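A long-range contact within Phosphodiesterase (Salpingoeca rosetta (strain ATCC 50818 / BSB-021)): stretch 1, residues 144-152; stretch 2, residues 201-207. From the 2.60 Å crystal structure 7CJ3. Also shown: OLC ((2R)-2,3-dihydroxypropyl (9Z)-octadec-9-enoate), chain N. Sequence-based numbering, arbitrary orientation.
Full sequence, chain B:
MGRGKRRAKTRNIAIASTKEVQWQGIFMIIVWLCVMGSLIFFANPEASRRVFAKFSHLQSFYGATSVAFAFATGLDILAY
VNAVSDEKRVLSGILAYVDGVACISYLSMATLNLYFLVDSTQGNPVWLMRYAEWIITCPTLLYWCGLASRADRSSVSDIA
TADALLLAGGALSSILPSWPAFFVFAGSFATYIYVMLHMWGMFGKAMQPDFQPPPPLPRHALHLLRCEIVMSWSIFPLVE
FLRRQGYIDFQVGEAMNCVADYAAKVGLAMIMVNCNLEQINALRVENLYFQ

Stretch 1, residues 144-152: WCGLASRAD
Stretch 2 (201-207) GMFGKAM

Two helices run side by side in nearly the same direction, their N-to-C axes 13° apart and 9.3 Å apart at closest approach, and no hydrogen bond crosses between them. The contact is pure packing, burying 325 Å² in all, and three residues carry most of it: Ser 149, Met 202 and Phe 203. In register, the CA atoms of Ser 149 and Ala 206 lie 5.4 Å apart, and those of Ala 151 and Met 202 6.0 Å.

Ser 149 (phi/psi -111/5) points toward the second helix. Its p rotamer lets OG donate to Cys 145 O at 2.9 Å, one turn back, so the hydroxyl has a partner within its own stretch, although it also faces Met 202. Ser 149 OG lies 3.6 Å from Met 202 SD, while Ser 149 O is 3.4 Å from Ala 206 CB, and the CB atoms of Ser 149 and Ala 206 are 3.9 Å apart.

Met 202 also points toward its partner and adopts p, t, p (67°, 169°, 70°), placing Met 202 SD 4.2 Å from Gly 146 CA and 3.8 Å from Ala 151 CB. Ala 151 reaches this position through a Schellman motif: Arg 150 leaves the helix with phi/psi 44/51, Ala 151 N donates to Gly 146 O at 3.2 Å, and Ala 151 itself turns extended at -82/166.

Phe 203 starts sideways from CA to CB, but chi1 -84° (m) and chi2 -72° bring its ring in against the first helix. Phe 203 CE2 lies 3.8 Å from Cys 145 CB and Phe 203 CE1 4.4 Å from Ala 148 CB. Cys 145, chi1 -74° (m), sets SG at the ring edge, 5.0 Å from the ring centroid of Phe 203. The rule is that small residues of the first helix and the turn after it receive the side chains of Met 202 and Phe 203.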

# COMPACT_ATOMS: atom_id res chain seq x y z
N TRP B 144 1.40 -17.10 14.26
CA TRP B 144 1.83 -17.34 12.86
C TRP B 144 3.34 -17.64 12.82
O TRP B 144 3.77 -18.47 11.99
CB TRP B 144 1.46 -16.10 12.04
CG TRP B 144 1.81 -16.15 10.59
CD1 TRP B 144 0.96 -16.40 9.56
CD2 TRP B 144 3.09 -15.87 10.00
NE1 TRP B 144 1.63 -16.32 8.37
CE2 TRP B 144 2.94 -15.99 8.60
CE3 TRP B 144 4.36 -15.54 10.51
CZ2 TRP B 144 4.00 -15.79 7.72
CZ3 TRP B 144 5.40 -15.32 9.64
CH2 TRP B 144 5.23 -15.45 8.26
N CYS B 145 4.12 -16.99 13.68
CA CYS B 145 5.60 -17.16 13.73
C CYS B 145 5.89 -18.60 14.14
O CYS B 145 6.85 -19.18 13.57
CB CYS B 145 6.26 -16.17 14.69
SG CYS B 145 6.33 -14.46 14.06
N GLY B 146 5.07 -19.12 15.09
CA GLY B 146 5.06 -20.52 15.59
C GLY B 146 4.86 -21.56 14.49
O GLY B 146 5.62 -22.54 14.46
N LEU B 147 3.90 -21.35 13.59
CA LEU B 147 3.64 -22.30 12.48
C LEU B 147 4.83 -22.31 11.52
O LEU B 147 5.24 -23.42 11.11
CB LEU B 147 2.35 -21.92 11.75
CG LEU B 147 1.08 -21.96 12.59
CD1 LEU B 147 -0.13 -21.74 11.69
CD2 LEU B 147 0.98 -23.27 13.37
N ALA B 148 5.35 -21.13 11.19
CA ALA B 148 6.51 -20.96 10.28
C ALA B 148 7.73 -21.71 10.82
O ALA B 148 8.51 -22.24 9.99
CB ALA B 148 6.83 -19.50 10.09
N SER B 149 7.89 -21.77 12.15
CA SER B 149 9.10 -22.28 12.83
C SER B 149 8.86 -23.61 13.56
O SER B 149 9.79 -24.08 14.25
CB SER B 149 9.64 -21.19 13.76
OG SER B 149 8.74 -20.90 14.84
N ARG B 150 7.66 -24.21 13.44
CA ARG B 150 7.26 -25.47 14.12
C ARG B 150 7.71 -25.45 15.58
O ARG B 150 8.37 -26.39 16.02
CB ARG B 150 7.87 -26.68 13.39
CG ARG B 150 7.63 -26.70 11.88
CD ARG B 150 6.26 -27.15 11.43
NE ARG B 150 6.34 -27.38 10.01
CZ ARG B 150 5.42 -28.00 9.28
NH1 ARG B 150 4.30 -28.41 9.83
NH2 ARG B 150 5.59 -28.16 7.97
N ALA B 151 7.40 -24.38 16.32
CA ALA B 151 7.83 -24.16 17.72
C ALA B 151 6.92 -24.93 18.67
O ALA B 151 5.82 -25.36 18.23
CB ALA B 151 7.78 -22.70 18.04
N ASP B 152 7.36 -25.08 19.93
CA ASP B 152 6.52 -25.67 21.02
C ASP B 152 5.35 -24.70 21.27
O ASP B 152 5.58 -23.48 21.35
CB ASP B 152 7.37 -26.03 22.25
CG ASP B 152 7.81 -27.50 22.32
OD1 ASP B 152 7.94 -28.15 21.24
OD2 ASP B 152 8.04 -28.00 23.45
N GLY B 201 14.66 -16.61 19.19
CA GLY B 201 15.01 -17.98 19.59
C GLY B 201 14.36 -19.05 18.73
O GLY B 201 15.09 -19.91 18.18
N MET B 202 13.03 -19.03 18.62
CA MET B 202 12.24 -20.15 18.04
C MET B 202 12.48 -20.23 16.52
O MET B 202 12.51 -21.35 15.99
CB MET B 202 10.74 -20.03 18.36
CG MET B 202 10.04 -18.86 17.70
SD MET B 202 8.22 -18.97 17.88
CE MET B 202 8.02 -18.67 19.63
N PHE B 203 12.68 -19.08 15.86
CA PHE B 203 13.14 -19.02 14.45
C PHE B 203 14.53 -19.64 14.31
O PHE B 203 14.77 -20.30 13.28
CB PHE B 203 13.19 -17.59 13.95
CG PHE B 203 11.86 -17.10 13.45
CD1 PHE B 203 11.36 -17.57 12.25
CD2 PHE B 203 11.12 -16.18 14.17
CE1 PHE B 203 10.15 -17.10 11.77
CE2 PHE B 203 9.90 -15.73 13.70
CZ PHE B 203 9.42 -16.18 12.49
N GLY B 204 15.41 -19.40 15.29
CA GLY B 204 16.77 -19.96 15.37
C GLY B 204 16.75 -21.48 15.52
O GLY B 204 17.46 -22.18 14.74
N LYS B 205 16.00 -22.00 16.50
CA LYS B 205 15.86 -23.46 16.71
C LYS B 205 15.56 -24.12 15.36
O LYS B 205 16.24 -25.13 15.01
CB LYS B 205 14.80 -23.73 17.78
CG LYS B 205 15.24 -23.41 19.20
CD LYS B 205 14.10 -23.21 20.17
CE LYS B 205 14.57 -22.68 21.51
NZ LYS B 205 13.48 -22.57 22.51
N ALA B 206 14.73 -23.48 14.52
CA ALA B 206 14.16 -24.02 13.27
C ALA B 206 15.11 -23.85 12.08
O ALA B 206 14.93 -24.56 11.09
CB ALA B 206 12.84 -23.37 12.99
N MET B 207 16.06 -22.92 12.17
CA MET B 207 17.05 -22.70 11.08
C MET B 207 18.13 -23.78 11.10
O MET B 207 18.81 -23.92 10.06
CB MET B 207 17.71 -21.32 11.24
CG MET B 207 16.84 -20.18 10.80
SD MET B 207 17.44 -18.60 11.44
CE MET B 207 18.70 -18.24 10.22
C18 OLC N . 14.41 -0.91 21.13
C10 OLC N . 17.51 -10.25 18.83
C9 OLC N . 18.58 -11.06 18.68
C17 OLC N . 15.41 -2.06 21.10
C11 OLC N . 17.17 -9.45 20.05
C8 OLC N . 19.65 -11.34 19.68
C24 OLC N . 21.88 -20.63 16.23
C16 OLC N . 14.84 -3.47 20.80
C12 OLC N . 16.37 -8.22 19.67
C7 OLC N . 20.33 -12.67 19.38
C15 OLC N . 15.80 -4.60 21.22
C13 OLC N . 16.64 -7.02 20.64
C6 OLC N . 20.82 -13.38 20.64
C14 OLC N . 15.73 -5.80 20.27
C5 OLC N . 19.77 -14.17 21.46
C4 OLC N . 19.21 -15.52 20.88
C3 OLC N . 20.01 -16.17 19.74
C2 OLC N . 19.26 -17.22 18.89
C21 OLC N . 20.40 -18.73 15.35
C1 OLC N . 19.90 -17.34 17.48
C22 OLC N . 21.39 -19.87 14.99
O19 OLC N . 20.42 -16.35 16.95
O25 OLC N . 22.48 -21.84 15.80
O23 OLC N . 20.82 -20.82 14.05
O20 OLC N . 19.97 -18.62 16.73